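Local structure of arylsulfatase (Pseudoalteromonas sp. MB47, 7AJ0) at residues 114-119 / 422-427; 238-243 / 267-272; 329-334 / 450-455; 381-386 / 404-409. The protein probably hydrolyses sulfate esters on fucoidan as an exo-acting, calcium-binding sulfatase of the alkaline phosphatase clan, working as a hexamer. All coordinates share one frame; numbering follows the deposited sequence.

Contact 1: 114-119 / 422-427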
loop_
_atom_site.group_PDB
_atom_site.type_symbol
_atom_site.label_atom_id
_atom_site.label_comp_id
_atom_site.label_asym_id
_atom_site.label_seq_id
_atom_site.Cartn_x
_atom_site.Cartn_y
_atom_site.Cartn_z
ATOM N N LEU A 114 23.548 28.166 -0.864
ATOM C CA LEU A 114 22.663 27.124 -1.360
ATOM C C LEU A 114 22.800 27.032 -2.878
ATOM O O LEU A 114 22.844 28.064 -3.558
ATOM C CB LEU A 114 21.219 27.427 -0.965
ATOM C CG LEU A 114 20.907 27.254 0.523
ATOM C CD1 LEU A 114 19.567 27.879 0.868
ATOM C CD2 LEU A 114 20.925 25.778 0.902
ATOM N N PRO A 115 22.888 25.825 -3.441
ATOM C CA PRO A 115 23.193 25.714 -4.878
ATOM C C PRO A 115 22.112 26.271 -5.790
ATOM O O PRO A 115 22.394 26.515 -6.970
ATOM C CB PRO A 115 23.382 24.205 -5.090
ATOM C CG PRO A 115 22.736 23.552 -3.920
ATOM C CD PRO A 115 22.828 24.510 -2.775
ATOM N N VAL A 116 20.891 26.484 -5.298
ATOM C CA VAL A 116 19.875 27.085 -6.154
ATOM C C VAL A 116 20.249 28.524 -6.494
ATOM O O VAL A 116 19.862 29.042 -7.550
ATOM C CB VAL A 116 18.490 26.999 -5.488
ATOM C CG1 VAL A 116 18.421 27.891 -4.255
ATOM C CG2 VAL A 116 17.404 27.364 -6.488
ATOM N N ARG A 117 21.010 29.191 -5.622
ATOM C CA ARG A 117 21.446 30.550 -5.919
ATOM C C ARG A 117 22.531 30.559 -6.988
ATOM O O ARG A 117 22.542 31.430 -7.866
ATOM C CB ARG A 117 21.963 31.234 -4.654
ATOM C CG ARG A 117 20.998 31.236 -3.482
ATOM C CD ARG A 117 21.490 32.169 -2.388
ATOM N NE ARG A 117 20.751 32.018 -1.138
ATOM C CZ ARG A 117 19.626 32.662 -0.842
ATOM N NH1 ARG A 117 19.087 33.507 -1.709
ATOM N NH2 ARG A 117 19.036 32.456 0.327
ATOM N N SER A 118 23.451 29.596 -6.930
ATOM C CA SER A 118 24.609 29.583 -7.812
ATOM C C SER A 118 24.339 28.903 -9.145
ATOM O O SER A 118 25.002 29.220 -10.138
ATOM C CB SER A 118 25.782 28.879 -7.122
ATOM O OG SER A 118 25.489 27.510 -6.886
ATOM N N GLY A 119 23.378 27.986 -9.194
ATOM C CA GLY A 119 23.174 27.158 -10.358
ATOM C C GLY A 119 23.888 25.828 -10.308
ATOM O O GLY A 119 23.760 25.035 -11.252
ATOM N N TYR A 422 17.389 25.459 5.768
ATOM C CA TYR A 422 16.501 25.430 4.614
ATOM C C TYR A 422 16.935 24.315 3.675
ATOM O O TYR A 422 18.114 24.213 3.322
ATOM C CB TYR A 422 16.508 26.775 3.890
ATOM C CG TYR A 422 16.006 27.900 4.758
ATOM C CD1 TYR A 422 14.646 28.115 4.929
ATOM C CD2 TYR A 422 16.892 28.738 5.419
ATOM C CE1 TYR A 422 14.183 29.134 5.729
ATOM C CE2 TYR A 422 16.438 29.764 6.216
ATOM C CZ TYR A 422 15.083 29.958 6.370
ATOM O OH TYR A 422 14.623 30.979 7.168
ATOM N N MET A 423 15.979 23.491 3.269
ATOM C CA MET A 423 16.240 22.273 2.516
ATOM C C MET A 423 15.655 22.407 1.122
ATOM O O MET A 423 14.485 22.772 0.966
ATOM C CB MET A 423 15.654 21.075 3.260
ATOM C CG MET A 423 15.800 21.227 4.769
ATOM S SD MET A 423 15.948 19.691 5.675
ATOM C CE MET A 423 16.331 20.328 7.301
ATOM N N TRP A 424 16.480 22.131 0.115
ATOM C CA TRP A 424 16.094 22.250 -1.280
ATOM C C TRP A 424 16.414 20.962 -2.021
ATOM O O TRP A 424 17.430 20.313 -1.751
ATOM C CB TRP A 424 16.825 23.405 -1.973
ATOM C CG TRP A 424 16.392 24.762 -1.545
ATOM C CD1 TRP A 424 16.687 25.379 -0.369
ATOM C CD2 TRP A 424 15.596 25.686 -2.296
ATOM N NE1 TRP A 424 16.121 26.631 -0.335
ATOM C CE2 TRP A 424 15.444 26.841 -1.507
ATOM C CE3 TRP A 424 14.993 25.646 -3.558
ATOM C CZ2 TRP A 424 14.711 27.948 -1.934
ATOM C CZ3 TRP A 424 14.267 26.746 -3.982
ATOM C CH2 TRP A 424 14.136 27.882 -3.173
ATOM N N SER A 425 15.547 20.604 -2.960
ATOM C CA SER A 425 15.817 19.563 -3.951
ATOM C C SER A 425 16.063 20.306 -5.265
ATOM O O SER A 425 15.127 20.623 -6.002
ATOM C CB SER A 425 14.669 18.573 -4.059
ATOM O OG SER A 425 14.946 17.587 -5.038
ATOM N N ARG A 426 17.333 20.604 -5.541
ATOM C CA ARG A 426 17.705 21.428 -6.690
ATOM C C ARG A 426 16.936 22.743 -6.652
ATOM O O ARG A 426 17.164 23.564 -5.758
ATOM C CB ARG A 426 17.476 20.655 -7.987
ATOM C CG ARG A 426 18.313 19.382 -8.049
ATOM C CD ARG A 426 18.716 19.000 -9.461
ATOM N NE ARG A 426 19.857 18.085 -9.446
ATOM C CZ ARG A 426 19.765 16.767 -9.284
ATOM N NH1 ARG A 426 20.862 16.021 -9.283
ATOM N NH2 ARG A 426 18.578 16.196 -9.129
ATOM N N GLU A 427 16.028 22.960 -7.598
ATOM C CA GLU A 427 15.265 24.201 -7.657
ATOM C C GLU A 427 13.946 24.135 -6.890
ATOM O O GLU A 427 13.134 25.059 -7.004
ATOM C CB GLU A 427 14.988 24.584 -9.116
ATOM C CG GLU A 427 16.192 25.163 -9.849
ATOM C CD GLU A 427 16.777 24.217 -10.885
ATOM O OE1 GLU A 427 16.298 23.067 -11.001
ATOM O OE2 GLU A 427 17.720 24.631 -11.590
#
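V116 carries CG1 in the crowded position between its backbone N and carbonyl carbon (chi1 68°), which leaves CG2 anti to the N, and so presents one methyl to the indole of W424 and the other to the chain beyond it. W424 has CG anti to its own carbonyl carbon (chi1 -71°), so the ring rises from strand 420-425 to meet the short helix 115-118. CG1 of V116 sits almost squarely over the six-membered ring of W424, 4.0 Å from its centroid and 8° off the normal, a CH-pi contact. V116 CG2 reaches the rim of the same ring at W424 CZ3, 4.1 Å away, and also rests on E427 CA. V116 CB lies 3.7 Å from R426 O. L114 crosses the indole at about a right angle, its CD1 coming obliquely to within 3.9 Å of W424 NE1, while its CD2 lies 4.0 Å from Y422 O. Here the outermost strand of the four-stranded antiparallel C-terminal sheet is laid against the short helix that follows helix 102-111, with helix 489-505 filling in beside them: M503 touches both V116 and W424. The indole N-H does not depend on the leucine, since NE1 is hydrogen-bonded to H499 NE2. An alanine here removes the ring under V116 CG1 and the N-H bonded to H499, and would probably loosen the join between strand and helix. R117 forms a salt bridge with D401, which also accepts from L114 N.

Contact 2: 238-243 / 267-272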
loop_
_atom_site.group_PDB
_atom_site.type_symbol
_atom_site.label_atom_id
_atom_site.label_comp_id
_atom_site.label_asym_id
_atom_site.label_seq_id
_atom_site.Cartn_x
_atom_site.Cartn_y
_atom_site.Cartn_z
ATOM N N SER A 238 41.384 0.591 -7.073
ATOM C CA SER A 238 41.374 0.136 -5.688
ATOM C C SER A 238 42.360 0.916 -4.825
ATOM O O SER A 238 42.203 0.949 -3.600
ATOM C CB SER A 238 41.688 -1.359 -5.616
ATOM O OG SER A 238 43.060 -1.614 -5.857
ATOM N N MET A 239 43.360 1.547 -5.436
ATOM C CA MET A 239 44.342 2.349 -4.721
ATOM C C MET A 239 43.970 3.823 -4.660
ATOM O O MET A 239 44.762 4.626 -4.154
ATOM C CB MET A 239 45.714 2.208 -5.395
ATOM C CG MET A 239 46.209 0.779 -5.509
ATOM S SD MET A 239 46.456 -0.005 -3.903
ATOM C CE MET A 239 47.633 1.113 -3.143
ATOM N N ILE A 240 42.782 4.191 -5.141
ATOM C CA ILE A 240 42.457 5.599 -5.351
ATOM C C ILE A 240 42.594 6.392 -4.057
ATOM O O ILE A 240 43.171 7.485 -4.046
ATOM C CB ILE A 240 41.047 5.721 -5.961
ATOM C CG1 ILE A 240 40.812 7.127 -6.512
ATOM C CG2 ILE A 240 39.971 5.375 -4.934
ATOM C CD1 ILE A 240 39.540 7.242 -7.331
ATOM N N ASP A 241 42.084 5.859 -2.946
ATOM C CA ASP A 241 42.132 6.593 -1.687
ATOM C C ASP A 241 43.490 6.504 -1.002
ATOM O O ASP A 241 43.784 7.333 -0.134
ATOM C CB ASP A 241 41.033 6.095 -0.746
ATOM C CG ASP A 241 39.730 6.855 -0.923
ATOM O OD1 ASP A 241 39.723 8.081 -0.676
ATOM O OD2 ASP A 241 38.720 6.239 -1.329
ATOM N N GLN A 242 44.318 5.523 -1.366
ATOM C CA GLN A 242 45.700 5.518 -0.901
ATOM C C GLN A 242 46.515 6.585 -1.621
ATOM O O GLN A 242 47.388 7.226 -1.020
ATOM C CB GLN A 242 46.325 4.140 -1.114
ATOM C CG GLN A 242 45.623 3.011 -0.379
ATOM C CD GLN A 242 45.666 3.175 1.127
ATOM O OE1 GLN A 242 46.739 3.259 1.725
ATOM N NE2 GLN A 242 44.491 3.227 1.749
ATOM N N VAL A 243 46.241 6.791 -2.910
ATOM C CA VAL A 243 46.940 7.823 -3.668
ATOM C C VAL A 243 46.549 9.206 -3.171
ATOM O O VAL A 243 47.399 10.095 -3.034
ATOM C CB VAL A 243 46.651 7.661 -5.172
ATOM C CG1 VAL A 243 47.215 8.834 -5.954
ATOM C CG2 VAL A 243 47.223 6.347 -5.672
ATOM N N SER A 267 38.805 15.051 0.254
ATOM C CA SER A 267 37.496 14.581 -0.194
ATOM C C SER A 267 37.625 13.123 -0.621
ATOM O O SER A 267 37.932 12.823 -1.774
ATOM C CB SER A 267 36.987 15.476 -1.333
ATOM O OG SER A 267 35.774 14.993 -1.883
ATOM N N PHE A 268 37.382 12.214 0.323
ATOM C CA PHE A 268 37.446 10.794 0.021
ATOM C C PHE A 268 36.579 10.465 -1.188
ATOM O O PHE A 268 35.513 11.055 -1.391
ATOM C CB PHE A 268 36.957 9.954 1.206
ATOM C CG PHE A 268 37.816 10.046 2.429
ATOM C CD1 PHE A 268 38.891 9.193 2.600
ATOM C CD2 PHE A 268 37.528 10.961 3.424
ATOM C CE1 PHE A 268 39.674 9.266 3.731
ATOM C CE2 PHE A 268 38.309 11.038 4.558
ATOM C CZ PHE A 268 39.382 10.187 4.712
ATOM N N SER A 269 37.037 9.504 -1.991
ATOM C CA SER A 269 36.150 8.904 -2.980
ATOM C C SER A 269 35.148 7.973 -2.308
ATOM O O SER A 269 33.981 7.906 -2.710
ATOM C CB SER A 269 36.953 8.142 -4.030
ATOM O OG SER A 269 36.086 7.444 -4.909
ATOM N N LYS A 270 35.584 7.245 -1.288
ATOM C CA LYS A 270 34.676 6.397 -0.525
ATOM C C LYS A 270 33.689 7.260 0.254
ATOM O O LYS A 270 33.992 8.399 0.617
ATOM C CB LYS A 270 35.471 5.498 0.417
ATOM C CG LYS A 270 36.249 4.411 -0.300
ATOM C CD LYS A 270 37.432 3.930 0.524
ATOM C CE LYS A 270 38.184 2.818 -0.199
ATOM N NZ LYS A 270 38.664 3.235 -1.549
ATOM N N ILE A 271 32.491 6.717 0.519
ATOM C CA ILE A 271 32.100 5.357 0.192
ATOM C C ILE A 271 31.109 5.320 -0.973
ATOM O O ILE A 271 30.132 4.569 -0.953
ATOM C CB ILE A 271 31.473 4.652 1.425
ATOM C CG1 ILE A 271 30.274 5.453 1.948
ATOM C CG2 ILE A 271 32.506 4.482 2.526
ATOM C CD1 ILE A 271 29.478 4.727 3.006
ATOM N N HIS A 272 31.357 6.145 -1.984
ATOM C CA HIS A 272 30.530 6.128 -3.181
ATOM C C HIS A 272 30.688 4.797 -3.910
ATOM O O HIS A 272 31.765 4.195 -3.922
ATOM C CB HIS A 272 30.916 7.278 -4.110
ATOM C CG HIS A 272 29.803 7.743 -4.997
ATOM N ND1 HIS A 272 29.313 6.987 -6.040
ATOM C CD2 HIS A 272 29.090 8.895 -5.000
ATOM C CE1 HIS A 272 28.345 7.652 -6.645
ATOM N NE2 HIS A 272 28.189 8.811 -6.032
HETATM O O HOH W 1 41.718 2.962 -2.046
#
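D241 does most of the work, its carboxylate reaching from the first turn of helix 240-258 to the loop that follows strand 262-267. OD2 is gripped twice by K270: the backbone N of K270 approaches D241 OD2 on its syn lone pair at 3.3 Å, and K270 NZ takes the anti lone pair at 3.0 Å in a salt bridge. The lysine runs extended from CG and bends only at chi4 (57°), which brings the ammonium back to the acid and puts CG and CD alongside OD2 too. D241 OD1 receives a weak bond from S269 N at 3.3 Å and lies at the edge of the F268 ring, near its plane, 3.6 Å from CD1. Beside it, CG2 of I240 packs on S269 CB. A carboxylate two residues past the N-cap M239 thus pins the loop at the end of a parallel strand of the central sheet in the alkaline phosphatase-like fold; backbone bonds from K270 and I271 reach the calcium ligand D60. An alanine at D241 takes away the acceptor for S269 N, K270 N and K270 NZ, and would probably let this part of the loop shift and leave the ammonium less well balanced. A water meets the ammonium roughly at right angles to the carboxylate, accepting from K270 NZ and D241 N and donating to S238 O at 2.6 Å. Further out, S269 OG is bonded to Q183 OE1, and helix 290-311 lies against the lysine.

Contact 3: 329-334 / 450-455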
loop_
_atom_site.group_PDB
_atom_site.type_symbol
_atom_site.label_atom_id
_atom_site.label_comp_id
_atom_site.label_asym_id
_atom_site.label_seq_id
_atom_site.Cartn_x
_atom_site.Cartn_y
_atom_site.Cartn_z
ATOM N N ASN A 329 23.513 6.276 0.189
ATOM C CA ASN A 329 22.946 5.946 -1.116
ATOM C C ASN A 329 22.336 4.554 -1.019
ATOM O O ASN A 329 22.967 3.549 -1.350
ATOM C CB ASN A 329 24.013 6.012 -2.201
ATOM C CG ASN A 329 23.441 5.821 -3.590
ATOM O OD1 ASN A 329 22.289 5.421 -3.748
ATOM N ND2 ASN A 329 24.248 6.103 -4.607
ATOM N N GLU A 330 21.088 4.491 -0.555
ATOM C CA GLU A 330 20.417 3.205 -0.421
ATOM C C GLU A 330 20.113 2.562 -1.768
ATOM O O GLU A 330 19.880 1.349 -1.822
ATOM C CB GLU A 330 19.119 3.371 0.371
ATOM C CG GLU A 330 19.310 3.963 1.756
ATOM C CD GLU A 330 18.092 3.778 2.642
ATOM O OE1 GLU A 330 16.958 3.923 2.138
ATOM O OE2 GLU A 330 18.271 3.476 3.842
ATOM N N ASP A 331 20.120 3.338 -2.855
ATOM C CA ASP A 331 19.749 2.790 -4.155
ATOM C C ASP A 331 20.752 1.757 -4.650
ATOM O O ASP A 331 20.388 0.875 -5.436
ATOM C CB ASP A 331 19.618 3.911 -5.187
ATOM C CG ASP A 331 18.449 4.828 -4.906
ATOM O OD1 ASP A 331 18.546 5.638 -3.958
ATOM O OD2 ASP A 331 17.434 4.736 -5.633
ATOM N N THR A 332 22.011 1.854 -4.222
ATOM C CA THR A 332 23.048 0.926 -4.649
ATOM C C THR A 332 23.298 -0.174 -3.623
ATOM O O THR A 332 24.371 -0.786 -3.628
ATOM C CB THR A 332 24.350 1.677 -4.946
ATOM O OG1 THR A 332 24.758 2.432 -3.799
ATOM C CG2 THR A 332 24.161 2.616 -6.122
ATOM N N TRP A 333 22.331 -0.434 -2.751
ATOM C CA TRP A 333 22.465 -1.495 -1.764
ATOM C C TRP A 333 22.853 -2.801 -2.458
ATOM O O TRP A 333 22.333 -3.102 -3.542
ATOM C CB TRP A 333 21.146 -1.658 -0.998
ATOM C CG TRP A 333 21.256 -2.574 0.168
ATOM C CD1 TRP A 333 21.528 -2.230 1.462
ATOM C CD2 TRP A 333 21.124 -4.000 0.151
ATOM N NE1 TRP A 333 21.571 -3.355 2.250
ATOM C CE2 TRP A 333 21.326 -4.454 1.469
ATOM C CE3 TRP A 333 20.853 -4.935 -0.851
ATOM C CZ2 TRP A 333 21.261 -5.801 1.811
ATOM C CZ3 TRP A 333 20.791 -6.272 -0.510
ATOM C CH2 TRP A 333 20.993 -6.693 0.809
ATOM N N PRO A 334 23.748 -3.614 -1.868
ATOM C CA PRO A 334 24.360 -3.499 -0.540
ATOM C C PRO A 334 25.635 -2.667 -0.483
ATOM O O PRO A 334 26.344 -2.716 0.519
ATOM C CB PRO A 334 24.675 -4.962 -0.190
ATOM C CG PRO A 334 25.012 -5.566 -1.514
ATOM C CD PRO A 334 24.157 -4.858 -2.550
ATOM N N ARG A 450 14.214 1.176 -0.601
ATOM C CA ARG A 450 15.597 1.595 -0.776
ATOM C C ARG A 450 15.772 2.555 -1.952
ATOM O O ARG A 450 16.851 3.131 -2.095
ATOM C CB ARG A 450 16.571 0.417 -0.980
ATOM C CG ARG A 450 16.665 -0.561 0.172
ATOM C CD ARG A 450 17.810 -1.548 -0.065
ATOM N NE ARG A 450 17.934 -2.525 1.011
ATOM C CZ ARG A 450 17.655 -3.822 0.894
ATOM N NH1 ARG A 450 17.239 -4.329 -0.262
ATOM N NH2 ARG A 450 17.806 -4.618 1.942
ATOM N N ARG A 451 14.764 2.751 -2.794
ATOM C CA ARG A 451 14.951 3.434 -4.074
ATOM C C ARG A 451 14.527 4.898 -3.982
ATOM O O ARG A 451 13.692 5.394 -4.743
ATOM C CB ARG A 451 14.187 2.698 -5.170
ATOM C CG ARG A 451 14.838 1.387 -5.581
ATOM C CD ARG A 451 16.188 1.653 -6.226
ATOM N NE ARG A 451 16.844 0.440 -6.700
ATOM C CZ ARG A 451 17.901 0.435 -7.503
ATOM N NH1 ARG A 451 18.417 1.583 -7.926
ATOM N NH2 ARG A 451 18.438 -0.714 -7.889
ATOM N N ASN A 452 15.156 5.599 -3.036
ATOM C CA ASN A 452 14.855 7.010 -2.826
ATOM C C ASN A 452 15.162 7.831 -4.072
ATOM O O ASN A 452 14.364 8.682 -4.481
ATOM C CB ASN A 452 15.652 7.534 -1.630
ATOM C CG ASN A 452 15.536 6.637 -0.414
ATOM O OD1 ASN A 452 16.520 6.038 0.028
ATOM N ND2 ASN A 452 14.330 6.537 0.131
ATOM N N ILE A 453 16.316 7.587 -4.691
ATOM C CA ILE A 453 16.727 8.388 -5.838
ATOM C C ILE A 453 15.957 7.980 -7.088
ATOM O O ILE A 453 15.454 8.830 -7.832
ATOM C CB ILE A 453 18.247 8.262 -6.059
ATOM C CG1 ILE A 453 19.017 8.798 -4.852
ATOM C CG2 ILE A 453 18.669 9.002 -7.328
ATOM C CD1 ILE A 453 20.475 8.380 -4.813
ATOM N N ASP A 454 15.841 6.675 -7.329
ATOM C CA ASP A 454 15.489 6.156 -8.641
ATOM C C ASP A 454 14.031 5.746 -8.792
ATOM O O ASP A 454 13.624 5.390 -9.903
ATOM C CB ASP A 454 16.385 4.949 -8.966
ATOM C CG ASP A 454 17.862 5.298 -8.937
ATOM O OD1 ASP A 454 18.236 6.335 -9.526
ATOM O OD2 ASP A 454 18.647 4.544 -8.322
ATOM N N ALA A 455 13.237 5.787 -7.728
ATOM C CA ALA A 455 11.845 5.355 -7.810
ATOM C C ALA A 455 10.990 6.154 -6.831
ATOM O O ALA A 455 10.238 5.599 -6.027
ATOM C CB ALA A 455 11.730 3.852 -7.548
#
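Two loops run side by side here, D331 CA only 4.8 Å from R451 CA, with 330-331 in a short 3-10 turn and R451 at the centre of an inverse gamma turn. D331 points its carboxylate at the backbone of the other loop: OD1 takes the N-H of I453 on its syn lone pair at 3.1 Å, nearly straight at 164°, and OD2 is met by D454 N from above the carboxylate plane at 3.0 Å. D331 OD2 also lies 3.0 Å from D454 OD2, two acceptors with their planes 78° apart; R451 NH1, bridged to D454, would probably ease that repulsion. At the other end R450, extended from CG to NE, lays its guanidinium flat on the W333 indole, centres 3.7 Å apart and planes at 7°, a stacked cation-pi pair. P334 CB covers the opposite face of the indole. Neighbouring subunits bind several of the polar ends: D473 of a third subunit forms a salt bridge with R450 and M472 O of that subunit accepts from W333 NE1, while Q483 and H482 of a second subunit bond R451 and D454. This paired-loop surface borders a hexamer interface, and its N329 side chain is about 7 Å from the bound calcium.

Contact 4: 381-386 / 404-409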
loop_
_atom_site.group_PDB
_atom_site.type_symbol
_atom_site.label_atom_id
_atom_site.label_comp_id
_atom_site.label_asym_id
_atom_site.label_seq_id
_atom_site.Cartn_x
_atom_site.Cartn_y
_atom_site.Cartn_z
ATOM N N TYR A 381 32.127 26.728 5.491
ATOM C CA TYR A 381 32.685 27.747 4.609
ATOM C C TYR A 381 32.815 29.081 5.329
ATOM O O TYR A 381 33.893 29.684 5.352
ATOM C CB TYR A 381 31.793 27.868 3.370
ATOM C CG TYR A 381 32.063 29.050 2.471
ATOM C CD1 TYR A 381 31.541 30.303 2.764
ATOM C CD2 TYR A 381 32.805 28.906 1.309
ATOM C CE1 TYR A 381 31.770 31.380 1.940
ATOM C CE2 TYR A 381 33.040 29.978 0.477
ATOM C CZ TYR A 381 32.521 31.212 0.797
ATOM O OH TYR A 381 32.754 32.287 -0.028
ATOM N N MET A 382 31.724 29.552 5.935
ATOM C CA MET A 382 31.741 30.867 6.568
ATOM C C MET A 382 32.615 30.877 7.814
ATOM O O MET A 382 33.245 31.895 8.121
ATOM C CB MET A 382 30.316 31.295 6.914
ATOM C CG MET A 382 30.130 32.801 7.013
ATOM S SD MET A 382 30.501 33.654 5.466
ATOM C CE MET A 382 29.156 33.103 4.419
ATOM N N THR A 383 32.659 29.763 8.548
ATOM C CA THR A 383 33.573 29.653 9.679
ATOM C C THR A 383 35.023 29.702 9.211
ATOM O O THR A 383 35.862 30.370 9.827
ATOM C CB THR A 383 33.291 28.356 10.444
ATOM O OG1 THR A 383 31.932 28.359 10.911
ATOM C CG2 THR A 383 34.232 28.201 11.628
ATOM N N SER A 384 35.333 29.011 8.112
ATOM C CA SER A 384 36.685 29.055 7.567
ATOM C C SER A 384 37.085 30.478 7.197
ATOM O O SER A 384 38.215 30.901 7.463
ATOM C CB SER A 384 36.787 28.144 6.342
ATOM O OG SER A 384 36.568 26.787 6.685
ATOM N N LEU A 385 36.173 31.229 6.575
ATOM C CA LEU A 385 36.510 32.582 6.150
ATOM C C LEU A 385 36.806 33.485 7.339
ATOM O O LEU A 385 37.651 34.382 7.242
ATOM C CB LEU A 385 35.377 33.174 5.315
ATOM C CG LEU A 385 35.033 32.462 4.007
ATOM C CD1 LEU A 385 34.047 33.305 3.206
ATOM C CD2 LEU A 385 36.278 32.155 3.194
ATOM N N ARG A 386 36.121 33.275 8.465
ATOM C CA ARG A 386 36.365 34.115 9.633
ATOM C C ARG A 386 37.687 33.757 10.302
ATOM O O ARG A 386 38.404 34.642 10.782
ATOM C CB ARG A 386 35.201 33.992 10.618
ATOM C CG ARG A 386 35.369 34.805 11.890
ATOM C CD ARG A 386 35.957 33.963 13.009
ATOM N NE ARG A 386 36.271 34.760 14.192
ATOM C CZ ARG A 386 35.396 35.074 15.144
ATOM N NH1 ARG A 386 34.136 34.662 15.061
ATOM N NH2 ARG A 386 35.784 35.803 16.181
ATOM N N ASP A 404 28.854 32.149 10.281
ATOM C CA ASP A 404 30.057 31.905 11.066
ATOM C C ASP A 404 29.683 31.248 12.389
ATOM O O ASP A 404 28.906 31.805 13.168
ATOM C CB ASP A 404 30.793 33.221 11.308
ATOM C CG ASP A 404 32.003 33.058 12.211
ATOM O OD1 ASP A 404 32.523 31.928 12.318
ATOM O OD2 ASP A 404 32.428 34.063 12.821
ATOM N N GLN A 405 30.233 30.059 12.640
ATOM C CA GLN A 405 29.925 29.289 13.839
ATOM C C GLN A 405 31.119 29.174 14.782
ATOM O O GLN A 405 31.136 28.296 15.650
ATOM C CB GLN A 405 29.429 27.892 13.455
ATOM C CG GLN A 405 28.108 27.872 12.702
ATOM C CD GLN A 405 26.910 28.048 13.614
ATOM O OE1 GLN A 405 27.030 28.571 14.721
ATOM N NE2 GLN A 405 25.746 27.600 13.157
ATOM N N THR A 406 32.121 30.042 14.630
ATOM C CA THR A 406 33.295 29.963 15.493
ATOM C C THR A 406 32.911 30.086 16.963
ATOM O O THR A 406 33.455 29.375 17.815
ATOM C CB THR A 406 34.302 31.047 15.105
ATOM O OG1 THR A 406 34.787 30.796 13.779
ATOM C CG2 THR A 406 35.471 31.068 16.074
ATOM N N ALA A 407 31.972 30.984 17.280
ATOM C CA ALA A 407 31.495 31.113 18.652
ATOM C C ALA A 407 30.736 29.878 19.117
ATOM O O ALA A 407 30.632 29.640 20.325
ATOM C CB ALA A 407 30.596 32.345 18.782
ATOM N N PHE A 408 30.198 29.092 18.186
ATOM C CA PHE A 408 29.492 27.864 18.539
ATOM C C PHE A 408 30.465 26.715 18.766
ATOM O O PHE A 408 30.315 25.953 19.728
ATOM C CB PHE A 408 28.483 27.542 17.433
ATOM C CG PHE A 408 27.831 26.196 17.556
ATOM C CD1 PHE A 408 27.150 25.834 18.707
ATOM C CD2 PHE A 408 27.867 25.302 16.495
ATOM C CE1 PHE A 408 26.536 24.596 18.806
ATOM C CE2 PHE A 408 27.254 24.066 16.587
ATOM C CZ PHE A 408 26.587 23.711 17.744
ATOM N N LEU A 409 31.487 26.598 17.913
ATOM C CA LEU A 409 32.414 25.479 18.004
ATOM C C LEU A 409 33.427 25.642 19.132
ATOM O O LEU A 409 33.910 24.637 19.667
ATOM C CB LEU A 409 33.157 25.306 16.675
ATOM C CG LEU A 409 32.324 24.896 15.462
ATOM C CD1 LEU A 409 33.165 24.934 14.193
ATOM C CD2 LEU A 409 31.727 23.513 15.659
#
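R386 and D404 cross obliquely, guanidinium and carboxylate planes turned 66° apart, so the salt bridge is made by a single nitrogen: R386 NH1 meets D404 OD2 at 2.9 Å on the syn lone pair, tilted 21° out of the guanidinium plane. The arginine leaves helix 377-387 with CG anti to its backbone N (chi1 179°) and bends at chi2, which lays its CB and CG along the acid before the tip reaches it. T406 lies alongside, its CG2 over one guanidinium face, offset toward the rim. The other oxygen of the carboxylate turns back on its own chain: D404 OD1 accepts from T406 OG1 at 2.9 Å and from T406 N at 3.0 Å, the latter from above the plane, forming an Asx turn into helix 406-409. T383 approaches from the first helix, its OG1 accepting from Q405 N at 3.0 Å and itself bonded to D379 O, while its CG2 packs 3.4 Å from T406 OG1. Since R386 NH2 is also bridged to E34, one arginine lies between two acids and links helices 377-387 and 31-48 to the start of helix 406-409; with both oxygens of D404 engaged, the acid is likely to stay ionised.

Along the chain, contact 2 closes first, and contacts 3 and 1 cross, their segments alternating. Contact 4 falls within the spans of contacts 1 and 3, contact 2 within that of contact 1. One segment of contact 2 leaves strand 262-267 and one of contact 3 comes after strand 318-324, strands that flank 53-59 in the central sheet; the centres are 21 Å apart. Contact 4, 34 Å from contact 3 between centres, joins helix 377-387 to helix 406-409, the latter just ahead of strand 420-425. Contacts 1 and 3, centres 22 Å apart, fasten C-terminal strands and loops to helix 115-118 and the loop after strand 318-324; contact 3 also faces neighbouring subunits.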